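Local coordinates for molybdenum ABC transporter, periplasmic molybdenum-binding protein (Vibrio cholerae, PDB 4RXL) that binds tungstate in the crystal and probably captures molybdate or tungstate in the periplasm for delivery to a ModBC-type ABC transporter, at residues L155-A158 with L159-G163; Y129-Q132 with A133-A137; V170-T173 with D174-S178; T185-S188 with A189-Q193; G138-P141 with E142-R146. All blocks are in the same frame, centred on the assembly; numbering follows the deposited sequence. Where two conformers were deposited one is given.

Contact 1 (L155-A158 with L159-G163); sequences LALA and LVERG
R162 folds back over A158, one turn earlier in helix 153-161. Its CG lies 3.2 Å from A158 O, and a bend at chi3 (-69°) brings NH1 to 3.4 Å from A158 CB. The carbonyl oxygen A158 O therefore sits over one face of the guanidinium, displaced toward its rim. It is not bonded to that group; its donor is the backbone, R162 N to A158 O at 2.9 Å. At the tip, NE forms a salt bridge with E164, while a water takes a weak bond from NH2 and gives one of 2.7 Å to L155 O.

On another side of the helix E161 slants across L157. Its CG is 3.4 Å from L157 O, and OE2 lies 3.9 Å from L157 CG, a carboxylate oxygen against the leucine branch point. The polar end is taken by S178 OG, which bonds OE2. L157 and V160 turn into the core against I89 and V181, and L159 leans on strand 147-150.

Down the axis the E161 N to L157 O bond is nearly straight at the hydrogen (168°), whereas the L159 to L155 and V160 to A156 bonds are long and weak. G163, at positive phi, ends the helix in a Schellman motif, its N reaching V160 O at 3.0 Å.

The two charged residues of the last turn thus pack their aliphatic stems on the preceding turn, while their polar ends find partners beyond it, R162 in a salt bridge with E164 and E161 in a hydrogen bond with S178 OG; carboxylate and guanidinium are held apart.

Contact 2 (Y129-Q132 with A133-A137); sequences YAKQ and ALQHA
K131 and Q135 supply the side-chain packing between successive turns of helix 125-137. The lysine is fully extended: CG stands trans to the backbone nitrogen (chi1 -176°) and the later torsions follow suit, which carries the chain slantwise across Q135 and sets CE by its amide. That CE comes to 3.4 Å from Q135 NE2, the methylene lying against the amide nitrogen with no hydrogen bond between the two side chains. Q135 in turn leans back on the helix, with CG 3.3 Å from K131 O. L134 does likewise on the buried side, its CG 3.3 Å from A130 O.

The polar ties are backbone ones. A133, L134, Q135 and H136 each donate to the carbonyl four residues earlier; the tightest are Q135 N to K131 O and H136 N to Q132 O, both 2.8 Å.

Other contacts lead from the helix to neighbouring parts of the fold. Y129 OH bonds A59 O while its ring rests on Y171 of the oxyanion pocket, Q132 OE1 accepts from Q193 N, and the stems of K131 and Q135 together with L134 pack on W140.

With four regular bonds, all with hydrogen angles of 160° or more, the helix holds itself together through its main chain. The side-chain polar groups of Y129 and Q132 bond instead to the loops holding A59 and Q193, Y129 beside the tungstate pocket of which A59 is part.

Contact 3 (V170-T173 with D174-S178); sequences VYKT and DALLS. With WO4 (tungstate(VI)ion), chain B.
The tungstate pocket takes one of its hydroxyls from this turn, where strand 168-171 passes into helix 172-177 with Y171 as the N-cap. Y171 OH donates to O2 of the tungstate at 2.6 Å, and that oxygen lies in the plane of the phenol ring. S13, S40 and the backbone nitrogens of A126 and V153 complete the grip on the anion.

Behind the phenol, D174, three residues after the N-cap, accepts the N-cap N-H: its OD2 takes Y171 N at 3.0 Å, met on the anti side and 23° out of the carboxylate plane. The two side chains run side by side in the same direction, ring and carboxylate 52° apart, and OD2 sits 3.2 Å from Y171 CD2, at the ring edge. V170 CB adds a flank, 3.7 Å from the same oxygen.

The other oxygen, D174 OD1, pairs with R154 and receives 2.6 Å from a water that T173 OG1 also bonds. T173 reaches this water because OG1 is tucked between its own backbone N and C (chi1 55°); N84 shares the hydroxyl. A175 N to Y171 O, 3.2 Å, starts the regular helical bonds. D174 is thus a second-shell residue that fixes the backbone bearing Y171.

Strand 168-171 pairs with strand 78-91 through V170 and V87, helix 153-161 packs on V170 and D174, and helix 125-137 borders the Y171 ring.

Contact 4 (T185-S188 with A189-Q193); sequences TAFS and AQSHQ
S191 turns back on S188 from its CB outward. CB lies 3.4 Å from S188 O and, on another flank, 3.5 Å from S188 OG. With OG set between its own backbone N and C (chi1 78°), the hydroxyl points at the same carbonyl and donates to S188 O at 2.8 Å, in the carbonyl plane on a lone pair. That tip also touches F187 CB.

The carbonyl is held a second time, by S191 N at 3.0 Å, which comes from 61° out of the plane. This N-H closes a type I beta turn over S188 to S191, with A189 and Q190 at its corners, and the two donors reach S188 O from different directions.

Next along the chain, H192 swings its ring back toward the strand end. F187 CB lies near the ring plane, at the edge, 4.2 Å from H192 CD2. A water in that plane links H192 NE2 (2.7 Å) to F187 O (2.9 Å), while ND1 on the far side of the ring donates to Q193 O at 2.8 Å. Bonded through both nitrogens, the imidazole has its rotation fixed.

The turn follows strand 181-186 and leads toward strand 195-201. F187 packs on L86 and L88 of strand 78-91 and, together with S191, on A133 of helix 125-137, so the reversal is wedged between that helix and the sheet.

Contact 5 (G138-P141 with E142-R146); sequences GVWP and ELESR
W140 O is gripped by two backbone donors of the next turn: E144 N at 2.7 Å and, more weakly, L143 N at 2.9 Å. L143 N also gives a sounder bond to V139 O, 3.2 Å, so this N-H is shared between two carbonyls. V139 is the N-cap of the short helix 140-143, which starts right after G138 has closed the preceding helix at positive phi.

The indole of W140 reaches forward along the helix, one face turned to E144. E144 CA stands 4.3 Å from the centroid of the six-membered ring and only 5° off its normal, a CH-pi contact over the face. The glutamate chain is bent at chi2 (86°), which brings its carboxylate round to the indole, OE2 3.2 Å from W140 CZ2, with the two planes 62° apart. On the inner side the branched ends of V139 and L143 meet, V139 CG1 to L143 CD1 at 3.7 Å.

These two residues form the apolar side of the helix: V139 rests on W107 and A104, L143 on L111, all in helix 104-111, and both touch L134 of helix 125-137. The segment then runs toward strand 147-150, R146 pairing by its backbone with L116.

How the contacts relate
Along the chain the order is contact 2, contact 5, contact 1, contact 3, contact 4. Contacts 2 and 5 lie on the successive helices 125-137 and 140-143, centres about 10 Å apart, joined by L134 O with V139 N. Contact 4 packs beside contact 2, centres about 8 Å apart; contacts 1 and 3, centres about 12 Å apart, also touch. Contact 3 holds the tungstate directly; contact 5, centred about 22 Å from the chain centre, lies away from the pocket. A126 and V153, at the starts of helices 125-137 and 153-161, give backbone N-H groups and, together with Y171 of contact 3, surround one side of the anion in this periplasmic-binding-protein fold.

Contact 1 (L155-A158 with L159-G163)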
loop_
_atom_site.group_PDB
_atom_site.type_symbol
_atom_site.label_atom_id
_atom_site.label_comp_id
_atom_site.label_asym_id
_atom_site.label_seq_id
_atom_site.Cartn_x
_atom_site.Cartn_y
_atom_site.Cartn_z
ATOM N N LEU A 155 -3.240 9.107 -1.805
ATOM C CA LEU A 155 -4.212 10.119 -2.196
ATOM C C LEU A 155 -5.491 9.949 -1.385
ATOM O O LEU A 155 -6.172 10.921 -1.107
ATOM C CB LEU A 155 -4.482 10.048 -3.690
ATOM C CG LEU A 155 -3.297 10.500 -4.575
ATOM C CD1 LEU A 155 -3.544 10.093 -6.022
ATOM C CD2 LEU A 155 -3.010 11.995 -4.497
ATOM N N ALA A 156 -5.814 8.696 -1.037
ATOM C CA ALA A 156 -6.923 8.437 -0.120
ATOM C C ALA A 156 -6.613 9.026 1.258
ATOM O O ALA A 156 -7.449 9.716 1.856
ATOM C CB ALA A 156 -7.176 6.939 -0.009
ATOM N N LEU A 157 -5.436 8.718 1.798
ATOM C CA LEU A 157 -4.982 9.348 3.033
ATOM C C LEU A 157 -5.127 10.873 3.018
ATOM O O LEU A 157 -5.668 11.448 3.964
ATOM C CB LEU A 157 -3.522 8.962 3.298
ATOM C CG LEU A 157 -2.844 9.568 4.529
ATOM C CD1 LEU A 157 -3.484 9.053 5.801
ATOM C CD2 LEU A 157 -1.373 9.239 4.504
ATOM N N ALA A 158 -4.707 11.527 1.931
ATOM C CA ALA A 158 -4.745 12.992 1.877
ATOM C C ALA A 158 -6.161 13.561 1.958
ATOM O O ALA A 158 -6.343 14.660 2.464
ATOM C CB ALA A 158 -4.067 13.488 0.613
ATOM N N LEU A 159 -7.151 12.845 1.425
ATOM C CA LEU A 159 -8.560 13.292 1.510
ATOM C C LEU A 159 -9.027 13.372 2.964
ATOM O O LEU A 159 -9.767 14.267 3.358
ATOM C CB LEU A 159 -9.498 12.349 0.746
ATOM C CG LEU A 159 -9.500 12.415 -0.775
ATOM C CD1 LEU A 159 -10.405 11.329 -1.339
ATOM C CD2 LEU A 159 -9.913 13.810 -1.256
ATOM N N VAL A 160 -8.572 12.395 3.746
ATOM C CA VAL A 160 -8.886 12.322 5.153
ATOM C C VAL A 160 -8.119 13.418 5.902
ATOM O O VAL A 160 -8.703 14.109 6.730
ATOM C CB VAL A 160 -8.622 10.912 5.746
ATOM C CG1 VAL A 160 -9.175 10.822 7.164
ATOM C CG2 VAL A 160 -9.279 9.863 4.855
ATOM N N GLU A 161 -6.825 13.579 5.599
ATOM C CA GLU A 161 -6.006 14.645 6.193
ATOM C C GLU A 161 -6.616 16.021 5.976
ATOM O O GLU A 161 -6.624 16.872 6.877
ATOM C CB GLU A 161 -4.587 14.616 5.635
ATOM C CG GLU A 161 -3.790 13.391 6.024
ATOM C CD GLU A 161 -2.374 13.419 5.469
ATOM O OE1 GLU A 161 -2.169 13.966 4.357
ATOM O OE2 GLU A 161 -1.470 12.879 6.144
ATOM N N ARG A 162 -7.131 16.254 4.773
ATOM C CA ARG A 162 -7.786 17.544 4.463
ATOM C C ARG A 162 -9.196 17.684 5.036
ATOM O O ARG A 162 -9.785 18.752 4.969
ATOM C CB ARG A 162 -7.815 17.783 2.953
ATOM C CG ARG A 162 -6.425 17.876 2.344
ATOM C CD ARG A 162 -6.454 18.608 1.014
ATOM N NE ARG A 162 -7.124 17.847 -0.044
ATOM C CZ ARG A 162 -6.576 16.837 -0.719
ATOM N NH1 ARG A 162 -5.341 16.417 -0.444
ATOM N NH2 ARG A 162 -7.277 16.228 -1.673
ATOM N N GLY A 163 -9.760 16.617 5.577
ATOM C CA GLY A 163 -11.091 16.670 6.137
ATOM C C GLY A 163 -12.184 16.574 5.101
ATOM O O GLY A 163 -13.327 16.807 5.426
HETATM O O HOH W 1 -6.163 13.185 -2.601
#

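Contact 2 (Y129-Q132 with A133-A137)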
loop_
_atom_site.group_PDB
_atom_site.type_symbol
_atom_site.label_atom_id
_atom_site.label_comp_id
_atom_site.label_asym_id
_atom_site.label_seq_id
_atom_site.Cartn_x
_atom_site.Cartn_y
_atom_site.Cartn_z
ATOM N N TYR A 129 -8.299 -4.543 -1.020
ATOM C CA TYR A 129 -8.393 -5.003 0.374
ATOM C C TYR A 129 -9.556 -4.316 1.087
ATOM O O TYR A 129 -10.257 -4.957 1.843
ATOM C CB TYR A 129 -7.110 -4.701 1.149
ATOM C CG TYR A 129 -5.835 -5.368 0.669
ATOM C CD1 TYR A 129 -5.692 -6.759 0.607
ATOM C CD2 TYR A 129 -4.725 -4.591 0.372
ATOM C CE1 TYR A 129 -4.483 -7.342 0.222
ATOM C CE2 TYR A 129 -3.520 -5.165 -0.023
ATOM C CZ TYR A 129 -3.413 -6.537 -0.123
ATOM O OH TYR A 129 -2.186 -7.073 -0.504
ATOM N N ALA A 130 -9.750 -3.032 0.854
ATOM C CA ALA A 130 -10.930 -2.326 1.385
ATOM C C ALA A 130 -12.252 -2.955 0.986
ATOM O O ALA A 130 -13.146 -3.190 1.832
ATOM C CB ALA A 130 -10.899 -0.869 0.983
ATOM N N LYS A 131 -12.393 -3.259 -0.295
ATOM C CA LYS A 131 -13.619 -3.860 -0.775
ATOM C C LYS A 131 -13.855 -5.209 -0.119
ATOM O O LYS A 131 -14.979 -5.488 0.317
ATOM C CB LYS A 131 -13.568 -4.011 -2.287
ATOM C CG LYS A 131 -14.866 -4.548 -2.851
ATOM C CD LYS A 131 -14.843 -4.628 -4.362
ATOM C CE LYS A 131 -16.022 -5.426 -4.849
ATOM N NZ LYS A 131 -16.090 -5.422 -6.329
ATOM N N GLN A 132 -12.803 -6.027 -0.032
ATOM C CA GLN A 132 -12.884 -7.325 0.686
ATOM C C GLN A 132 -13.403 -7.142 2.111
ATOM O O GLN A 132 -14.315 -7.857 2.542
ATOM C CB GLN A 132 -11.537 -8.031 0.702
ATOM C CG GLN A 132 -11.056 -8.578 -0.640
ATOM C CD GLN A 132 -9.598 -9.069 -0.647
ATOM O OE1 GLN A 132 -8.877 -9.005 0.343
ATOM N NE2 GLN A 132 -9.155 -9.535 -1.794
ATOM N N ALA A 133 -12.798 -6.207 2.842
ATOM C CA ALA A 133 -13.179 -5.969 4.233
ATOM C C ALA A 133 -14.621 -5.481 4.384
ATOM O O ALA A 133 -15.308 -5.892 5.307
ATOM C CB ALA A 133 -12.224 -4.987 4.886
ATOM N N LEU A 134 -15.080 -4.619 3.482
ATOM C CA LEU A 134 -16.451 -4.149 3.525
ATOM C C LEU A 134 -17.447 -5.232 3.128
ATOM O O LEU A 134 -18.528 -5.318 3.719
ATOM C CB LEU A 134 -16.621 -2.927 2.628
ATOM C CG LEU A 134 -15.849 -1.703 3.104
ATOM C CD1 LEU A 134 -15.902 -0.610 2.049
ATOM C CD2 LEU A 134 -16.340 -1.201 4.447
ATOM N N GLN A 135 -17.087 -6.057 2.144
ATOM C CA GLN A 135 -17.863 -7.253 1.823
ATOM C C GLN A 135 -17.975 -8.183 3.044
ATOM O O GLN A 135 -19.059 -8.641 3.397
ATOM C CB GLN A 135 -17.247 -8.006 0.637
ATOM C CG GLN A 135 -17.506 -7.367 -0.718
ATOM C CD GLN A 135 -16.742 -8.036 -1.844
ATOM O OE1 GLN A 135 -15.637 -8.535 -1.663
ATOM N NE2 GLN A 135 -17.340 -8.039 -3.033
ATOM N N HIS A 136 -16.843 -8.437 3.697
ATOM C CA HIS A 136 -16.824 -9.276 4.887
ATOM C C HIS A 136 -17.698 -8.730 6.004
ATOM O O HIS A 136 -18.344 -9.514 6.694
ATOM C CB HIS A 136 -15.396 -9.456 5.387
ATOM C CG HIS A 136 -15.285 -10.303 6.614
ATOM N ND1 HIS A 136 -15.149 -9.766 7.876
ATOM C CD2 HIS A 136 -15.242 -11.645 6.769
ATOM C CE1 HIS A 136 -15.081 -10.743 8.763
ATOM N NE2 HIS A 136 -15.101 -11.892 8.112
ATOM N N ALA A 137 -17.692 -7.404 6.197
ATOM C CA ALA A 137 -18.587 -6.726 7.170
ATOM C C ALA A 137 -20.085 -6.782 6.804
ATOM O O ALA A 137 -20.959 -6.489 7.638
ATOM C CB ALA A 137 -18.191 -5.273 7.330
#

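Contact 3 (V170-T173 with D174-S178)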
loop_
_atom_site.group_PDB
_atom_site.type_symbol
_atom_site.label_atom_id
_atom_site.label_comp_id
_atom_site.label_asym_id
_atom_site.label_seq_id
_atom_site.Cartn_x
_atom_site.Cartn_y
_atom_site.Cartn_z
ATOM N N VAL A 170 -7.018 2.898 4.765
ATOM C CA VAL A 170 -5.644 2.951 4.382
ATOM C C VAL A 170 -4.892 1.838 5.112
ATOM O O VAL A 170 -5.482 1.066 5.884
ATOM C CB VAL A 170 -4.997 4.332 4.647
ATOM C CG1 VAL A 170 -5.691 5.435 3.867
ATOM C CG2 VAL A 170 -4.982 4.639 6.129
ATOM N N TYR A 171 -3.580 1.755 4.891
ATOM C CA TYR A 171 -2.778 0.849 5.692
ATOM C C TYR A 171 -2.389 1.453 7.023
ATOM O O TYR A 171 -2.349 2.673 7.204
ATOM C CB TYR A 171 -1.533 0.408 4.945
ATOM C CG TYR A 171 -1.797 -0.163 3.581
ATOM C CD1 TYR A 171 -2.263 -1.458 3.457
ATOM C CD2 TYR A 171 -1.519 0.548 2.419
ATOM C CE1 TYR A 171 -2.483 -2.022 2.191
ATOM C CE2 TYR A 171 -1.709 -0.012 1.165
ATOM C CZ TYR A 171 -2.174 -1.300 1.067
ATOM O OH TYR A 171 -2.455 -1.853 -0.134
ATOM N N LYS A 172 -2.103 0.576 7.978
ATOM C CA LYS A 172 -1.594 0.938 9.292
ATOM C C LYS A 172 -0.387 1.855 9.157
ATOM O O LYS A 172 -0.290 2.861 9.853
ATOM C CB LYS A 172 -1.236 -0.326 10.084
ATOM C CG LYS A 172 -0.496 -0.111 11.392
ATOM C CD LYS A 172 -1.372 0.468 12.469
ATOM C CE LYS A 172 -0.661 0.406 13.815
ATOM N NZ LYS A 172 -0.277 -0.990 14.194
ATOM N N THR A 173 0.506 1.539 8.227
ATOM C CA THR A 173 1.730 2.339 8.035
ATOM C C THR A 173 1.425 3.739 7.535
ATOM O O THR A 173 2.157 4.676 7.842
ATOM C CB THR A 173 2.701 1.644 7.083
ATOM O OG1 THR A 173 2.001 1.375 5.876
ATOM C CG2 THR A 173 3.247 0.357 7.677
ATOM N N ASP A 174 0.336 3.919 6.784
ATOM C CA ASP A 174 -0.017 5.254 6.280
ATOM C C ASP A 174 -0.512 6.106 7.452
ATOM O O ASP A 174 -0.107 7.254 7.626
ATOM C CB ASP A 174 -1.105 5.181 5.211
ATOM C CG ASP A 174 -0.723 4.349 4.015
ATOM O OD1 ASP A 174 0.390 4.516 3.461
ATOM O OD2 ASP A 174 -1.558 3.535 3.622
ATOM N N ALA A 175 -1.379 5.544 8.282
ATOM C CA ALA A 175 -1.867 6.259 9.463
ATOM C C ALA A 175 -0.732 6.620 10.411
ATOM O O ALA A 175 -0.672 7.755 10.922
ATOM C CB ALA A 175 -2.925 5.425 10.181
ATOM N N LEU A 176 0.209 5.692 10.593
ATOM C CA LEU A 176 1.287 5.846 11.590
ATOM C C LEU A 176 2.155 7.081 11.334
ATOM O O LEU A 176 2.635 7.698 12.280
ATOM C CB LEU A 176 2.168 4.586 11.616
ATOM C CG LEU A 176 2.921 4.257 12.897
ATOM C CD1 LEU A 176 1.950 3.934 14.028
ATOM C CD2 LEU A 176 3.864 3.091 12.635
ATOM N N LEU A 177 2.348 7.442 10.069
ATOM C CA LEU A 177 3.208 8.570 9.700
ATOM C C LEU A 177 2.480 9.908 9.659
ATOM O O LEU A 177 3.123 10.960 9.589
ATOM C CB LEU A 177 3.898 8.315 8.342
ATOM C CG LEU A 177 5.094 7.338 8.308
ATOM C CD1 LEU A 177 6.181 7.875 7.395
ATOM C CD2 LEU A 177 5.713 7.012 9.668
ATOM N N SER A 178 1.152 9.882 9.725
ATOM C CA SER A 178 0.348 11.098 9.648
ATOM C C SER A 178 -0.171 11.508 11.030
ATOM O O SER A 178 -0.706 10.678 11.752
ATOM C CB SER A 178 -0.832 10.866 8.692
ATOM O OG SER A 178 -1.677 12.005 8.627
HETATM W W WO4 B . -1.011 0.985 -2.946
HETATM O O1 WO4 B . -1.681 2.833 -3.375
HETATM O O2 WO4 B . -2.405 -0.283 -2.149
HETATM O O3 WO4 B . -0.278 0.128 -4.666
HETATM O O4 WO4 B . 0.504 1.107 -1.549
HETATM O O HOH W 2 2.578 3.456 4.347
#

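Contact 4 (T185-S188 with A189-Q193)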
loop_
_atom_site.group_PDB
_atom_site.type_symbol
_atom_site.label_atom_id
_atom_site.label_comp_id
_atom_site.label_asym_id
_atom_site.label_seq_id
_atom_site.Cartn_x
_atom_site.Cartn_y
_atom_site.Cartn_z
ATOM N N THR A 185 -10.363 2.134 13.922
ATOM C CA THR A 185 -10.242 0.720 14.232
ATOM C C THR A 185 -9.447 0.055 13.123
ATOM O O THR A 185 -9.212 0.647 12.077
ATOM C CB THR A 185 -11.625 0.038 14.426
ATOM O OG1 THR A 185 -11.467 -1.185 15.163
ATOM C CG2 THR A 185 -12.283 -0.282 13.109
ATOM N N ALA A 186 -8.961 -1.148 13.395
ATOM C CA ALA A 186 -8.265 -1.938 12.426
ATOM C C ALA A 186 -9.188 -3.065 11.981
ATOM O O ALA A 186 -9.914 -3.635 12.789
ATOM C CB ALA A 186 -7.004 -2.519 13.050
ATOM N N PHE A 187 -9.127 -3.395 10.699
ATOM C CA PHE A 187 -9.899 -4.524 10.163
ATOM C C PHE A 187 -9.303 -5.857 10.600
ATOM O O PHE A 187 -8.074 -5.979 10.714
ATOM C CB PHE A 187 -9.973 -4.425 8.636
ATOM C CG PHE A 187 -10.795 -3.283 8.171
ATOM C CD1 PHE A 187 -12.169 -3.398 8.098
ATOM C CD2 PHE A 187 -10.199 -2.078 7.867
ATOM C CE1 PHE A 187 -12.926 -2.343 7.685
ATOM C CE2 PHE A 187 -10.958 -1.007 7.464
ATOM C CZ PHE A 187 -12.322 -1.141 7.382
ATOM N N SER A 188 -10.156 -6.855 10.795
ATOM C CA SER A 188 -9.691 -8.176 11.255
ATOM C C SER A 188 -8.896 -8.917 10.163
ATOM O O SER A 188 -9.080 -8.699 8.973
ATOM C CB SER A 188 -10.877 -9.026 11.713
ATOM O OG SER A 188 -11.585 -9.437 10.585
ATOM N N ALA A 189 -8.032 -9.840 10.583
ATOM C CA ALA A 189 -7.286 -10.677 9.652
ATOM C C ALA A 189 -8.191 -11.515 8.735
ATOM O O ALA A 189 -7.832 -11.832 7.616
ATOM C CB ALA A 189 -6.355 -11.598 10.438
ATOM N N GLN A 190 -9.378 -11.840 9.224
ATOM C CA GLN A 190 -10.351 -12.631 8.475
ATOM C C GLN A 190 -11.039 -11.832 7.377
ATOM O O GLN A 190 -11.648 -12.405 6.471
ATOM C CB GLN A 190 -11.409 -13.167 9.445
ATOM C CG GLN A 190 -10.910 -14.285 10.338
ATOM C CD GLN A 190 -9.971 -13.795 11.419
ATOM O OE1 GLN A 190 -10.157 -12.713 11.962
ATOM N NE2 GLN A 190 -8.961 -14.588 11.731
ATOM N N SER A 191 -10.950 -10.513 7.460
ATOM C CA SER A 191 -11.751 -9.630 6.582
ATOM C C SER A 191 -11.211 -9.382 5.185
ATOM O O SER A 191 -11.936 -8.894 4.312
ATOM C CB SER A 191 -12.015 -8.315 7.290
ATOM O OG SER A 191 -10.886 -7.510 7.245
ATOM N N HIS A 192 -9.947 -9.695 4.952
ATOM C CA HIS A 192 -9.325 -9.491 3.637
ATOM C C HIS A 192 -8.142 -10.447 3.479
ATOM O O HIS A 192 -7.700 -11.045 4.459
ATOM C CB HIS A 192 -8.872 -8.026 3.449
ATOM C CG HIS A 192 -7.940 -7.539 4.520
ATOM N ND1 HIS A 192 -6.592 -7.830 4.517
ATOM C CD2 HIS A 192 -8.172 -6.857 5.670
ATOM C CE1 HIS A 192 -6.025 -7.312 5.590
ATOM N NE2 HIS A 192 -6.957 -6.704 6.302
ATOM N N GLN A 193 -7.625 -10.561 2.269
ATOM C CA GLN A 193 -6.437 -11.330 2.046
ATOM C C GLN A 193 -5.262 -10.707 2.786
ATOM O O GLN A 193 -5.133 -9.514 2.870
ATOM C CB GLN A 193 -6.126 -11.398 0.560
ATOM C CG GLN A 193 -6.960 -12.419 -0.201
ATOM C CD GLN A 193 -6.629 -13.856 0.173
ATOM O OE1 GLN A 193 -7.416 -14.549 0.804
ATOM N NE2 GLN A 193 -5.441 -14.285 -0.183
HETATM O O HOH W 3 -6.040 -5.763 8.664
#

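Contact 5 (G138-P141 with E142-R146)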
loop_
_atom_site.group_PDB
_atom_site.type_symbol
_atom_site.label_atom_id
_atom_site.label_comp_id
_atom_site.label_asym_id
_atom_site.label_seq_id
_atom_site.Cartn_x
_atom_site.Cartn_y
_atom_site.Cartn_z
ATOM N N GLY A 138 -20.391 -7.144 5.560
ATOM C CA GLY A 138 -21.783 -7.237 5.118
ATOM C C GLY A 138 -22.398 -5.883 4.802
ATOM O O GLY A 138 -23.632 -5.733 4.808
ATOM N N VAL A 139 -21.552 -4.909 4.477
ATOM C CA VAL A 139 -21.977 -3.523 4.287
ATOM C C VAL A 139 -21.569 -2.957 2.914
ATOM O O VAL A 139 -21.771 -1.780 2.658
ATOM C CB VAL A 139 -21.435 -2.630 5.422
ATOM C CG1 VAL A 139 -19.931 -2.443 5.296
ATOM C CG2 VAL A 139 -22.120 -1.278 5.446
ATOM N N TRP A 140 -21.037 -3.793 2.021
ATOM C CA TRP A 140 -20.561 -3.312 0.723
ATOM C C TRP A 140 -21.693 -2.743 -0.163
ATOM O O TRP A 140 -21.584 -1.610 -0.612
ATOM C CB TRP A 140 -19.758 -4.397 -0.002
ATOM C CG TRP A 140 -19.373 -4.032 -1.399
ATOM C CD1 TRP A 140 -19.852 -4.592 -2.546
ATOM C CD2 TRP A 140 -18.431 -3.032 -1.806
ATOM N NE1 TRP A 140 -19.262 -4.012 -3.640
ATOM C CE2 TRP A 140 -18.392 -3.047 -3.212
ATOM C CE3 TRP A 140 -17.627 -2.117 -1.122
ATOM C CZ2 TRP A 140 -17.579 -2.192 -3.944
ATOM C CZ3 TRP A 140 -16.815 -1.273 -1.858
ATOM C CH2 TRP A 140 -16.800 -1.317 -3.252
ATOM N N PRO A 141 -22.784 -3.503 -0.393
ATOM C CA PRO A 141 -23.849 -2.958 -1.254
ATOM C C PRO A 141 -24.337 -1.551 -0.874
ATOM O O PRO A 141 -24.662 -0.766 -1.758
ATOM C CB PRO A 141 -24.968 -3.988 -1.108
ATOM C CG PRO A 141 -24.255 -5.260 -0.800
ATOM C CD PRO A 141 -23.124 -4.852 0.092
ATOM N N GLU A 142 -24.372 -1.241 0.420
ATOM C CA GLU A 142 -24.688 0.113 0.906
ATOM C C GLU A 142 -23.601 1.173 0.639
ATOM O O GLU A 142 -23.912 2.309 0.309
ATOM C CB GLU A 142 -24.972 0.082 2.412
ATOM C CG GLU A 142 -26.335 -0.500 2.787
ATOM C CD GLU A 142 -26.278 -1.925 3.314
ATOM O OE1 GLU A 142 -25.235 -2.589 3.171
ATOM O OE2 GLU A 142 -27.291 -2.382 3.882
ATOM N N LEU A 143 -22.335 0.801 0.803
ATOM C CA LEU A 143 -21.214 1.739 0.685
ATOM C C LEU A 143 -20.656 1.859 -0.724
ATOM O O LEU A 143 -19.951 2.819 -1.015
ATOM C CB LEU A 143 -20.068 1.296 1.601
ATOM C CG LEU A 143 -20.338 1.416 3.095
ATOM C CD1 LEU A 143 -19.155 0.853 3.860
ATOM C CD2 LEU A 143 -20.604 2.855 3.499
ATOM N N GLU A 144 -20.919 0.854 -1.555
ATOM C CA GLU A 144 -20.623 0.854 -2.988
ATOM C C GLU A 144 -20.771 2.254 -3.625
ATOM O O GLU A 144 -19.900 2.717 -4.359
ATOM C CB GLU A 144 -21.616 -0.113 -3.654
ATOM C CG GLU A 144 -21.712 -0.087 -5.173
ATOM C CD GLU A 144 -20.686 -0.978 -5.835
ATOM O OE1 GLU A 144 -21.055 -2.102 -6.236
ATOM O OE2 GLU A 144 -19.515 -0.559 -5.950
ATOM N N SER A 145 -21.886 2.919 -3.324
ATOM C CA SER A 145 -22.225 4.180 -3.970
ATOM C C SER A 145 -21.735 5.435 -3.235
ATOM O O SER A 145 -22.096 6.552 -3.634
ATOM C CB SER A 145 -23.747 4.252 -4.133
ATOM O OG SER A 145 -24.412 4.178 -2.871
ATOM N N ARG A 146 -20.917 5.256 -2.189
ATOM C CA ARG A 146 -20.539 6.346 -1.280
ATOM C C ARG A 146 -19.024 6.425 -1.133
ATOM O O ARG A 146 -18.534 6.852 -0.096
ATOM C CB ARG A 146 -21.149 6.135 0.120
ATOM C CG ARG A 146 -22.645 5.855 0.161
ATOM C CD ARG A 146 -23.465 7.120 0.306
ATOM N NE ARG A 146 -23.974 7.284 1.672
ATOM C CZ ARG A 146 -23.629 8.253 2.523
ATOM N NH1 ARG A 146 -22.752 9.199 2.185
ATOM N NH2 ARG A 146 -24.183 8.283 3.733
#